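PDB 3VTH: hydrogenase maturation factor from Thermoanaerobacter tengcongensis, which probably transfers the carbamoyl group of carbamoyl phosphate, in an ATP-dependent reaction, to the C-terminal cysteine of HypE during [NiFe]-hydrogenase maturation. Local coordinates for residues Gly406-Cys414 against Ser424-Asn432; His483-Glu494 against Ser726-Ile737. One frame throughout, in Å; residues are numbered along the deposited sequence.

Contact 1 (Gly406-Cys414 against Ser424-Asn432); sequences GGFYKNTFC and SHHIGDLDN. With AP2 (phosphomethylphosphonic acid adenosyl ester), chain H.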
loop_
_atom_site.group_PDB
_atom_site.type_symbol
_atom_site.label_atom_id
_atom_site.label_comp_id
_atom_site.label_asym_id
_atom_site.label_seq_id
_atom_site.Cartn_x
_atom_site.Cartn_y
_atom_site.Cartn_z
ATOM N N GLY A 406 -5.177 -13.390 3.234
ATOM C CA GLY A 406 -5.266 -12.089 3.922
ATOM C C GLY A 406 -6.316 -12.061 5.018
ATOM O O GLY A 406 -6.750 -13.116 5.511
ATOM N N GLY A 407 -6.725 -10.859 5.413
ATOM C CA GLY A 407 -7.710 -10.699 6.479
ATOM C C GLY A 407 -9.025 -10.133 5.957
ATOM O O GLY A 407 -9.496 -10.509 4.880
ATOM N N PHE A 408 -9.599 -9.219 6.726
ATOM C CA PHE A 408 -10.879 -8.589 6.422
ATOM C C PHE A 408 -10.662 -7.113 6.033
ATOM O O PHE A 408 -10.910 -6.740 4.885
ATOM C CB PHE A 408 -11.867 -8.772 7.604
ATOM C CG PHE A 408 -12.961 -7.718 7.684
ATOM C CD1 PHE A 408 -13.179 -7.029 8.871
ATOM C CD2 PHE A 408 -13.750 -7.405 6.582
ATOM C CE1 PHE A 408 -14.184 -6.049 8.971
ATOM C CE2 PHE A 408 -14.744 -6.431 6.667
ATOM C CZ PHE A 408 -14.967 -5.751 7.868
ATOM N N TYR A 409 -10.201 -6.290 6.971
ATOM C CA TYR A 409 -9.924 -4.884 6.665
ATOM C C TYR A 409 -8.756 -4.758 5.710
ATOM O O TYR A 409 -7.768 -5.498 5.832
ATOM C CB TYR A 409 -9.556 -4.106 7.928
ATOM C CG TYR A 409 -10.679 -3.956 8.922
ATOM C CD1 TYR A 409 -11.740 -3.080 8.681
ATOM C CD2 TYR A 409 -10.673 -4.684 10.114
ATOM C CE1 TYR A 409 -12.786 -2.927 9.613
ATOM C CE2 TYR A 409 -11.705 -4.537 11.058
ATOM C CZ TYR A 409 -12.752 -3.659 10.797
ATOM O OH TYR A 409 -13.764 -3.524 11.721
ATOM N N LYS A 410 -8.857 -3.812 4.781
ATOM C CA LYS A 410 -7.722 -3.431 3.948
ATOM C C LYS A 410 -7.088 -4.661 3.290
ATOM O O LYS A 410 -5.860 -4.808 3.233
ATOM C CB LYS A 410 -6.681 -2.695 4.804
ATOM C CG LYS A 410 -7.163 -1.335 5.389
ATOM C CD LYS A 410 -6.119 -0.809 6.388
ATOM C CE LYS A 410 -6.429 0.607 6.932
ATOM N NZ LYS A 410 -7.779 0.733 7.609
ATOM N N ASN A 411 -7.931 -5.557 2.808
ATOM C CA ASN A 411 -7.426 -6.850 2.379
ATOM C C ASN A 411 -6.371 -6.781 1.267
ATOM O O ASN A 411 -6.489 -5.984 0.338
ATOM C CB ASN A 411 -8.581 -7.759 1.977
ATOM C CG ASN A 411 -8.094 -9.094 1.408
ATOM O OD1 ASN A 411 -8.034 -10.115 2.111
ATOM N ND2 ASN A 411 -7.724 -9.079 0.153
ATOM N N THR A 412 -5.334 -7.617 1.396
ATOM C CA THR A 412 -4.537 -8.044 0.265
ATOM C C THR A 412 -4.422 -9.566 0.392
ATOM O O THR A 412 -4.599 -10.118 1.485
ATOM C CB THR A 412 -3.107 -7.464 0.298
ATOM O OG1 THR A 412 -2.480 -7.846 1.529
ATOM C CG2 THR A 412 -3.118 -5.917 0.158
ATOM N N PHE A 413 -4.109 -10.219 -0.723
ATOM C CA PHE A 413 -3.707 -11.616 -0.725
ATOM C C PHE A 413 -2.256 -11.683 -1.185
ATOM O O PHE A 413 -1.730 -10.703 -1.704
ATOM C CB PHE A 413 -4.633 -12.456 -1.629
ATOM C CG PHE A 413 -4.655 -12.009 -3.071
ATOM C CD1 PHE A 413 -3.672 -12.433 -3.960
ATOM C CD2 PHE A 413 -5.672 -11.175 -3.538
ATOM C CE1 PHE A 413 -3.689 -12.027 -5.322
ATOM C CE2 PHE A 413 -5.707 -10.765 -4.891
ATOM C CZ PHE A 413 -4.721 -11.191 -5.778
ATOM N N CYS A 414 -1.588 -12.814 -0.944
ATOM C CA CYS A 414 -0.186 -12.968 -1.339
ATOM C C CYS A 414 0.035 -14.363 -1.912
ATOM O O CYS A 414 -0.488 -15.330 -1.365
ATOM C CB CYS A 414 0.731 -12.706 -0.131
ATOM S SG CYS A 414 2.502 -12.844 -0.453
ATOM N N SER A 424 -0.624 -8.782 -3.376
ATOM C CA SER A 424 -1.499 -8.066 -4.293
ATOM C C SER A 424 -1.565 -6.610 -3.900
ATOM O O SER A 424 -1.286 -6.242 -2.746
ATOM C CB SER A 424 -2.909 -8.658 -4.258
ATOM O OG SER A 424 -3.634 -8.255 -3.095
ATOM N N HIS A 425 -1.947 -5.779 -4.856
ATOM C CA HIS A 425 -2.326 -4.421 -4.533
ATOM C C HIS A 425 -3.514 -4.436 -3.569
ATOM O O HIS A 425 -4.249 -5.416 -3.490
ATOM C CB HIS A 425 -2.671 -3.635 -5.799
ATOM C CG HIS A 425 -3.863 -4.152 -6.555
ATOM N ND1 HIS A 425 -3.794 -5.226 -7.422
ATOM C CD2 HIS A 425 -5.145 -3.707 -6.612
ATOM C CE1 HIS A 425 -4.984 -5.427 -7.966
ATOM N NE2 HIS A 425 -5.821 -4.521 -7.492
ATOM N N HIS A 426 -3.670 -3.336 -2.839
ATOM C CA HIS A 426 -4.825 -3.113 -1.961
ATOM C C HIS A 426 -6.137 -3.503 -2.643
ATOM O O HIS A 426 -6.442 -3.021 -3.745
ATOM C CB HIS A 426 -4.863 -1.626 -1.609
ATOM C CG HIS A 426 -6.072 -1.210 -0.830
ATOM N ND1 HIS A 426 -7.139 -0.551 -1.406
ATOM C CD2 HIS A 426 -6.369 -1.333 0.481
ATOM C CE1 HIS A 426 -8.044 -0.283 -0.481
ATOM N NE2 HIS A 426 -7.593 -0.732 0.676
ATOM N N ILE A 427 -6.898 -4.383 -1.999
ATOM C CA ILE A 427 -8.181 -4.823 -2.531
ATOM C C ILE A 427 -9.314 -4.043 -1.839
ATOM O O ILE A 427 -10.206 -3.531 -2.511
ATOM C CB ILE A 427 -8.385 -6.360 -2.351
ATOM C CG1 ILE A 427 -7.260 -7.149 -3.071
ATOM C CG2 ILE A 427 -9.802 -6.808 -2.769
ATOM C CD1 ILE A 427 -7.232 -6.970 -4.610
ATOM N N GLY A 428 -9.257 -3.954 -0.515
ATOM C CA GLY A 428 -10.244 -3.169 0.259
ATOM C C GLY A 428 -10.851 -4.020 1.369
ATOM O O GLY A 428 -10.496 -5.179 1.526
ATOM N N ASP A 429 -11.767 -3.443 2.139
ATOM C CA ASP A 429 -12.454 -4.172 3.208
ATOM C C ASP A 429 -13.337 -5.250 2.579
ATOM O O ASP A 429 -14.206 -4.933 1.780
ATOM C CB ASP A 429 -13.317 -3.196 4.042
ATOM C CG ASP A 429 -12.480 -2.183 4.821
ATOM O OD1 ASP A 429 -11.222 -2.278 4.857
ATOM O OD2 ASP A 429 -13.088 -1.273 5.425
ATOM N N LEU A 430 -13.107 -6.522 2.912
ATOM C CA LEU A 430 -13.908 -7.603 2.333
ATOM C C LEU A 430 -15.222 -7.745 3.072
ATOM O O LEU A 430 -15.422 -8.698 3.806
ATOM C CB LEU A 430 -13.162 -8.935 2.356
ATOM C CG LEU A 430 -12.002 -9.079 1.392
ATOM C CD1 LEU A 430 -11.704 -10.564 1.173
ATOM C CD2 LEU A 430 -12.344 -8.406 0.056
ATOM N N ASP A 431 -16.118 -6.806 2.819
ATOM C CA ASP A 431 -17.238 -6.486 3.693
ATOM C C ASP A 431 -18.556 -6.719 2.967
ATOM O O ASP A 431 -19.621 -6.694 3.571
ATOM C CB ASP A 431 -17.130 -4.999 4.038
ATOM C CG ASP A 431 -17.736 -4.651 5.377
ATOM O OD1 ASP A 431 -17.821 -3.432 5.672
ATOM O OD2 ASP A 431 -18.133 -5.567 6.135
ATOM N N ASN A 432 -18.480 -6.929 1.660
ATOM C CA ASN A 432 -19.676 -7.052 0.839
ATOM C C ASN A 432 -19.379 -7.837 -0.423
ATOM O O ASN A 432 -18.211 -8.110 -0.741
ATOM C CB ASN A 432 -20.219 -5.660 0.485
ATOM C CG ASN A 432 -19.153 -4.766 -0.142
ATOM O OD1 ASN A 432 -18.460 -4.031 0.554
ATOM N ND2 ASN A 432 -19.007 -4.850 -1.450
HETATM P PB AP2 H . -7.623 -5.213 12.956
HETATM O O1B AP2 H . -7.708 -4.295 14.151
HETATM O O2B AP2 H . -6.539 -6.246 12.983
HETATM O O3B AP2 H . -8.980 -5.725 12.543
HETATM C C3A AP2 H . -7.171 -4.071 11.623
HETATM P PA AP2 H . -5.511 -3.346 11.756
HETATM O O1A AP2 H . -5.384 -2.677 10.395
HETATM O O2A AP2 H . -4.417 -4.269 12.236
HETATM O "O5'" AP2 H . -5.650 -2.223 12.913
HETATM C "C5'" AP2 H . -6.433 -1.071 12.622
HETATM C "C4'" AP2 H . -6.689 -0.413 13.959
HETATM O "O4'" AP2 H . -5.493 0.218 14.419
HETATM C "C3'" AP2 H . -7.716 0.698 13.875
HETATM O "O3'" AP2 H . -9.044 0.165 13.853
HETATM C "C2'" AP2 H . -7.379 1.468 15.137
HETATM O "O2'" AP2 H . -8.027 0.790 16.220
HETATM C "C1'" AP2 H . -5.852 1.339 15.237
HETATM N N9 AP2 H . -5.272 2.622 14.746
HETATM C C8 AP2 H . -5.346 3.143 13.495
HETATM N N7 AP2 H . -4.746 4.361 13.421
HETATM C C5 AP2 H . -4.265 4.642 14.648
HETATM C C6 AP2 H . -3.525 5.766 15.275
HETATM N N6 AP2 H . -3.156 6.857 14.556
HETATM N N1 AP2 H . -3.234 5.662 16.601
HETATM C C2 AP2 H . -3.569 4.580 17.337
HETATM N N3 AP2 H . -4.254 3.531 16.831
HETATM C C4 AP2 H . -4.621 3.508 15.519
HETATM O O HOH W 1 -10.201 -0.216 6.700
#

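Contact 2 (His483-Glu494 against Ser726-Ile737); sequences HHHAHIASCMAE and SNSKVPCNDGGI. With FE (Fe (III) ion), chain I; AP2 (phosphomethylphosphonic acid adenosyl ester), chain H.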
loop_
_atom_site.group_PDB
_atom_site.type_symbol
_atom_site.label_atom_id
_atom_site.label_comp_id
_atom_site.label_asym_id
_atom_site.label_seq_id
_atom_site.Cartn_x
_atom_site.Cartn_y
_atom_site.Cartn_z
ATOM N N HIS A 483 -3.757 -14.146 13.801
ATOM C CA HIS A 483 -3.692 -12.790 13.220
ATOM C C HIS A 483 -2.452 -11.995 13.629
ATOM O O HIS A 483 -1.782 -11.385 12.792
ATOM C CB HIS A 483 -4.948 -12.017 13.640
ATOM C CG HIS A 483 -5.104 -10.690 12.962
ATOM N ND1 HIS A 483 -5.694 -10.554 11.722
ATOM C CD2 HIS A 483 -4.776 -9.435 13.362
ATOM C CE1 HIS A 483 -5.716 -9.275 11.385
ATOM N NE2 HIS A 483 -5.168 -8.577 12.362
ATOM N N HIS A 484 -2.168 -11.975 14.930
ATOM C CA HIS A 484 -1.062 -11.190 15.442
ATOM C C HIS A 484 0.284 -11.801 15.123
ATOM O O HIS A 484 1.237 -11.077 14.845
ATOM C CB HIS A 484 -1.298 -10.846 16.919
ATOM C CG HIS A 484 -2.575 -10.090 17.099
ATOM N ND1 HIS A 484 -3.782 -10.720 17.313
ATOM C CD2 HIS A 484 -2.858 -8.773 16.948
ATOM C CE1 HIS A 484 -4.747 -9.819 17.344
ATOM N NE2 HIS A 484 -4.212 -8.631 17.127
ATOM N N HIS A 485 0.349 -13.130 15.127
ATOM C CA HIS A 485 1.524 -13.822 14.641
ATOM C C HIS A 485 1.809 -13.367 13.201
ATOM O O HIS A 485 2.949 -13.045 12.874
ATOM C CB HIS A 485 1.321 -15.349 14.752
ATOM C CG HIS A 485 2.543 -16.162 14.440
ATOM N ND1 HIS A 485 2.470 -17.494 14.098
ATOM C CD2 HIS A 485 3.859 -15.834 14.410
ATOM C CE1 HIS A 485 3.688 -17.956 13.875
ATOM N NE2 HIS A 485 4.545 -16.965 14.038
ATOM N N ALA A 486 0.778 -13.327 12.354
ATOM C CA ALA A 486 0.935 -12.888 10.961
ATOM C C ALA A 486 1.452 -11.449 10.831
ATOM O O ALA A 486 2.306 -11.187 9.986
ATOM C CB ALA A 486 -0.366 -13.060 10.193
ATOM N N HIS A 487 0.936 -10.517 11.643
ATOM C CA HIS A 487 1.465 -9.132 11.659
ATOM C C HIS A 487 2.975 -9.147 11.931
ATOM O O HIS A 487 3.759 -8.500 11.214
ATOM C CB HIS A 487 0.782 -8.266 12.747
ATOM C CG HIS A 487 -0.494 -7.599 12.321
ATOM N ND1 HIS A 487 -0.594 -6.800 11.198
ATOM C CD2 HIS A 487 -1.713 -7.560 12.919
ATOM C CE1 HIS A 487 -1.822 -6.315 11.114
ATOM N NE2 HIS A 487 -2.521 -6.765 12.145
ATOM N N ILE A 488 3.399 -9.879 12.961
ATOM C CA ILE A 488 4.827 -9.924 13.309
ATOM C C ILE A 488 5.650 -10.536 12.160
ATOM O O ILE A 488 6.725 -10.020 11.809
ATOM C CB ILE A 488 5.090 -10.690 14.654
ATOM C CG1 ILE A 488 4.330 -10.048 15.818
ATOM C CG2 ILE A 488 6.609 -10.784 14.990
ATOM C CD1 ILE A 488 4.532 -8.518 15.971
ATOM N N ALA A 489 5.128 -11.612 11.563
ATOM C CA ALA A 489 5.828 -12.301 10.470
ATOM C C ALA A 489 5.935 -11.442 9.207
ATOM O O ALA A 489 6.924 -11.558 8.473
ATOM C CB ALA A 489 5.143 -13.620 10.133
ATOM N N SER A 490 4.934 -10.593 8.956
ATOM C CA SER A 490 4.971 -9.691 7.796
ATOM C C SER A 490 6.187 -8.773 7.864
ATOM O O SER A 490 6.865 -8.554 6.854
ATOM C CB SER A 490 3.663 -8.896 7.619
ATOM O OG SER A 490 3.511 -7.826 8.552
ATOM N N CYS A 491 6.467 -8.259 9.055
ATOM C CA CYS A 491 7.664 -7.448 9.272
ATOM C C CYS A 491 8.941 -8.299 9.194
ATOM O O CYS A 491 9.905 -7.907 8.535
ATOM C CB CYS A 491 7.567 -6.706 10.604
ATOM S SG CYS A 491 9.022 -5.730 10.979
ATOM N N MET A 492 8.947 -9.474 9.830
ATOM C CA MET A 492 10.097 -10.390 9.724
ATOM C C MET A 492 10.453 -10.700 8.266
ATOM O O MET A 492 11.631 -10.680 7.896
ATOM C CB MET A 492 9.829 -11.694 10.479
ATOM C CG MET A 492 9.695 -11.535 11.994
ATOM S SD MET A 492 9.203 -13.062 12.823
ATOM C CE MET A 492 10.717 -14.012 12.597
ATOM N N ALA A 493 9.435 -11.002 7.458
ATOM C CA ALA A 493 9.599 -11.248 6.023
ATOM C C ALA A 493 10.358 -10.124 5.275
ATOM O O ALA A 493 11.235 -10.409 4.465
ATOM C CB ALA A 493 8.222 -11.482 5.367
ATOM N N GLU A 494 10.000 -8.862 5.537
ATOM C CA GLU A 494 10.646 -7.688 4.900
ATOM C C GLU A 494 12.086 -7.582 5.294
ATOM O O GLU A 494 12.919 -7.093 4.519
ATOM C CB GLU A 494 10.052 -6.363 5.390
ATOM C CG GLU A 494 8.638 -6.116 5.146
ATOM C CD GLU A 494 8.311 -4.636 5.305
ATOM O OE1 GLU A 494 9.175 -3.777 4.984
ATOM O OE2 GLU A 494 7.199 -4.343 5.768
ATOM N N SER A 726 10.270 -2.568 12.182
ATOM C CA SER A 726 8.852 -2.437 11.876
ATOM C C SER A 726 8.634 -2.460 10.371
ATOM O O SER A 726 9.590 -2.419 9.602
ATOM C CB SER A 726 8.233 -1.186 12.503
ATOM O OG SER A 726 6.809 -1.321 12.510
ATOM N N ASN A 727 7.375 -2.553 9.976
ATOM C CA ASN A 727 6.980 -2.627 8.581
ATOM C C ASN A 727 7.368 -1.388 7.819
ATOM O O ASN A 727 7.395 -0.281 8.378
ATOM C CB ASN A 727 5.467 -2.834 8.453
ATOM C CG ASN A 727 5.036 -4.239 8.875
ATOM O OD1 ASN A 727 5.227 -5.216 8.135
ATOM N ND2 ASN A 727 4.482 -4.345 10.063
ATOM N N SER A 728 7.670 -1.586 6.535
ATOM C CA SER A 728 8.095 -0.487 5.675
ATOM C C SER A 728 7.577 -0.640 4.230
ATOM O O SER A 728 6.981 0.266 3.678
ATOM C CB SER A 728 9.629 -0.358 5.714
ATOM O OG SER A 728 10.062 0.722 4.897
ATOM N N LYS A 729 7.802 -1.807 3.650
ATOM C CA LYS A 729 7.415 -2.133 2.272
ATOM C C LYS A 729 5.979 -2.604 2.178
ATOM O O LYS A 729 5.343 -2.459 1.121
ATOM C CB LYS A 729 8.328 -3.254 1.752
ATOM C CG LYS A 729 9.767 -2.777 1.548
ATOM C CD LYS A 729 10.649 -3.885 0.995
ATOM C CE LYS A 729 11.993 -3.343 0.529
ATOM N NZ LYS A 729 12.720 -2.600 1.596
ATOM N N VAL A 730 5.476 -3.192 3.270
ATOM C CA VAL A 730 4.047 -3.539 3.366
ATOM C C VAL A 730 3.524 -2.873 4.644
ATOM O O VAL A 730 4.328 -2.480 5.479
ATOM C CB VAL A 730 3.767 -5.086 3.325
ATOM C CG1 VAL A 730 4.462 -5.746 2.097
ATOM C CG2 VAL A 730 4.171 -5.790 4.636
ATOM N N PRO A 731 2.203 -2.685 4.764
ATOM C CA PRO A 731 1.696 -1.960 5.934
ATOM C C PRO A 731 1.778 -2.777 7.242
ATOM O O PRO A 731 1.792 -4.019 7.212
ATOM C CB PRO A 731 0.227 -1.690 5.572
ATOM C CG PRO A 731 0.189 -1.753 4.036
ATOM C CD PRO A 731 1.141 -2.894 3.757
ATOM N N CYS A 732 1.857 -2.064 8.372
ATOM C CA CYS A 732 1.712 -2.690 9.673
ATOM C C CYS A 732 0.226 -2.928 9.947
ATOM O O CYS A 732 -0.125 -3.684 10.846
ATOM C CB CYS A 732 2.354 -1.830 10.788
ATOM S SG CYS A 732 1.603 -0.185 10.984
ATOM N N ASN A 733 -0.645 -2.289 9.162
ATOM C CA ASN A 733 -2.089 -2.581 9.245
ATOM C C ASN A 733 -2.433 -3.889 8.521
ATOM O O ASN A 733 -1.538 -4.574 8.034
ATOM C CB ASN A 733 -2.944 -1.401 8.763
ATOM C CG ASN A 733 -2.761 -1.105 7.269
ATOM O OD1 ASN A 733 -2.796 -2.011 6.421
ATOM N ND2 ASN A 733 -2.583 0.173 6.945
ATOM N N ASP A 734 -3.716 -4.235 8.454
ATOM C CA ASP A 734 -4.103 -5.541 7.904
ATOM C C ASP A 734 -3.766 -5.777 6.432
ATOM O O ASP A 734 -3.834 -6.916 5.959
ATOM C CB ASP A 734 -5.583 -5.837 8.178
ATOM C CG ASP A 734 -5.828 -6.278 9.617
ATOM O OD1 ASP A 734 -4.865 -6.293 10.409
ATOM O OD2 ASP A 734 -6.978 -6.629 9.952
ATOM N N GLY A 735 -3.428 -4.698 5.725
ATOM C CA GLY A 735 -2.861 -4.784 4.358
ATOM C C GLY A 735 -1.609 -5.640 4.298
ATOM O O GLY A 735 -1.297 -6.202 3.254
ATOM N N GLY A 736 -0.893 -5.755 5.415
ATOM C CA GLY A 736 0.342 -6.562 5.439
ATOM C C GLY A 736 0.165 -8.018 5.879
ATOM O O GLY A 736 1.077 -8.814 5.730
ATOM N N ILE A 737 -1.020 -8.377 6.375
ATOM C CA ILE A 737 -1.273 -9.707 6.968
ATOM C C ILE A 737 -0.941 -10.879 6.013
ATOM O O ILE A 737 -0.348 -11.856 6.430
ATOM C CB ILE A 737 -2.742 -9.791 7.457
ATOM C CG1 ILE A 737 -2.924 -9.012 8.782
ATOM C CG2 ILE A 737 -3.250 -11.208 7.551
ATOM C CD1 ILE A 737 -2.302 -9.674 10.029
HETATM FE FE FE I . -4.629 -6.447 12.610
HETATM P PB AP2 H . -7.623 -5.213 12.956
HETATM O O1B AP2 H . -7.708 -4.295 14.151
HETATM O O2B AP2 H . -6.539 -6.246 12.983
HETATM O O3B AP2 H . -8.980 -5.725 12.543
HETATM C C3A AP2 H . -7.171 -4.071 11.623
HETATM P PA AP2 H . -5.511 -3.346 11.756
HETATM O O1A AP2 H . -5.384 -2.677 10.395
HETATM O O2A AP2 H . -4.417 -4.269 12.236
HETATM O "O5'" AP2 H . -5.650 -2.223 12.913
HETATM C "C5'" AP2 H . -6.433 -1.071 12.622
HETATM C "C4'" AP2 H . -6.689 -0.413 13.959
HETATM O "O4'" AP2 H . -5.493 0.218 14.419
HETATM C "C3'" AP2 H . -7.716 0.698 13.875
HETATM O "O3'" AP2 H . -9.044 0.165 13.853
HETATM C "C2'" AP2 H . -7.379 1.468 15.137
HETATM O "O2'" AP2 H . -8.027 0.790 16.220
HETATM C "C1'" AP2 H . -5.852 1.339 15.237
HETATM N N9 AP2 H . -5.272 2.622 14.746
HETATM C C8 AP2 H . -5.346 3.143 13.495
HETATM N N7 AP2 H . -4.746 4.361 13.421
HETATM C C5 AP2 H . -4.265 4.642 14.648
HETATM C C6 AP2 H . -3.525 5.766 15.275
HETATM N N6 AP2 H . -3.156 6.857 14.556
HETATM N N1 AP2 H . -3.234 5.662 16.601
HETATM C C2 AP2 H . -3.569 4.580 17.337
HETATM N N3 AP2 H . -4.254 3.531 16.831
HETATM C C4 AP2 H . -4.621 3.508 15.519
HETATM O O HOH W 2 1.147 -6.402 8.808
#

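Contact 1 (Gly406-Cys414 against Ser424-Asn432)
Asp429 reaches across to the turn at Tyr409 and Lys410, where its OD1 takes the backbone N-H of Lys410 at 2.8 Å, the donor lying nearly along the C-O axis of the carboxylate. The same oxygen sits at the edge of the Tyr409 ring, near its plane, while the carboxylate as a whole stands 84° from that ring. A water accepts from Lys410 NZ and donates to Asp429 OD1, joining ammonium and carboxylate without direct contact. The Phe408 ring lies next to this site: its edge meets Leu430 O, and its CE2 comes to 3.5 Å from Asp431 OD2. Phe408 O accepts a hydrogen bond from Leu430 N. Phe408 to Asn411 form a type II beta turn, and Asn411 closes an antiparallel bridge: its N donates to Gly428 O and its O accepts from Ile427 N; two residues, Ile427 and Gly428, thus stand opposite the single Asn411, a classic beta bulge. The turn falls between strands 402-404 and 414-417, the place of the first phosphate-binding loop in actin-like ATPases; consistent with this, Tyr409 CD2 lies 3.1 Å from O3B of the bound nucleotide analogue. Farther along, Ser424 CB stands over the centre of the Phe413 ring in a CH-pi contact, 3.4 Å from the centroid. The ring is brought beneath it by a CG placed between the backbone N and the carbonyl carbon (chi1 59°). Ser424 N donates to Phe413 O at 2.8 Å, and Ser424 OG, which accepts from Phe413 N at 3.1 Å, passes its own hydrogen to His425 O. Thr412 CG2 rests 3.4 Å from Ser424 O. In the next shell Tyr446 meets Phe413 edge-to-face and, with Tyr438, holds the two nitrogens of His425.

Contact 2 (His483-Glu494 against Ser726-Ile737)
Helix 483-494 lies along the loop that leads from strand 723-726 into helix 737-749, the CA atoms of Cys491 and Asn727 being 4.9 Å apart. One helical turn separates His483 from His487, and their NE2 atoms bind the iron together with Asp734 OD1, each of the three at 2.2 Å from the metal. Asp507 and oxygens O2A and O2B of the nucleotide analogue fill the remaining places. Ile737 CD1 covers one face of each imidazole, 3.8 Å from the centroid of His483 and 3.4 Å from that of His487. His487 ND1 donates to a water that in turn donates to Ser490 OG and Pro731 O, so that this water on ND1 and the iron on NE2 together set the ring's rotation; His483 ND1 is held by Asp460. This iron site bridges the two subdomains of the Kae1-like, actin-ATPase-clan domain, and the loop also holds the nucleotide analogue, Asp734 N donating to the analogue's O1A. At the far end of the helix, Glu494, its CG anti to the carbonyl carbon (chi1 -61°) and the rest of the chain stretched out, takes successive loop amides: OE1 accepts from Lys729 N at 2.7 Å, OE2 from Ser728 N on its syn side and from Val730 N at 3.2 Å, 68° out of the carboxylate plane. With an alanine here these three amides would probably lose their common acceptor, and the loop at Ser728-Val730 would be less firmly tied to the helix.

Both contacts are mainly buried and touch the same nucleotide analogue, but contact 1 joins neighbouring loops of one subdomain, whereas contact 2 brings together segments more than 230 residues apart. Loop meets loop in the first, mostly through backbone bonds, with an exposed Asp431 at its margin; in the second a helix meets a loop through metal ligands and a carboxylate, and exposed Lys729 marks the outer end. The two meet directly: Thr412 OG1 lies 2.7 Å from Gly735 O, a probable hydrogen bond, and Lys410 CD packs on Asn733 CG. The loop 726-737 thus lies against both the 406-414 loop and helix 483-494.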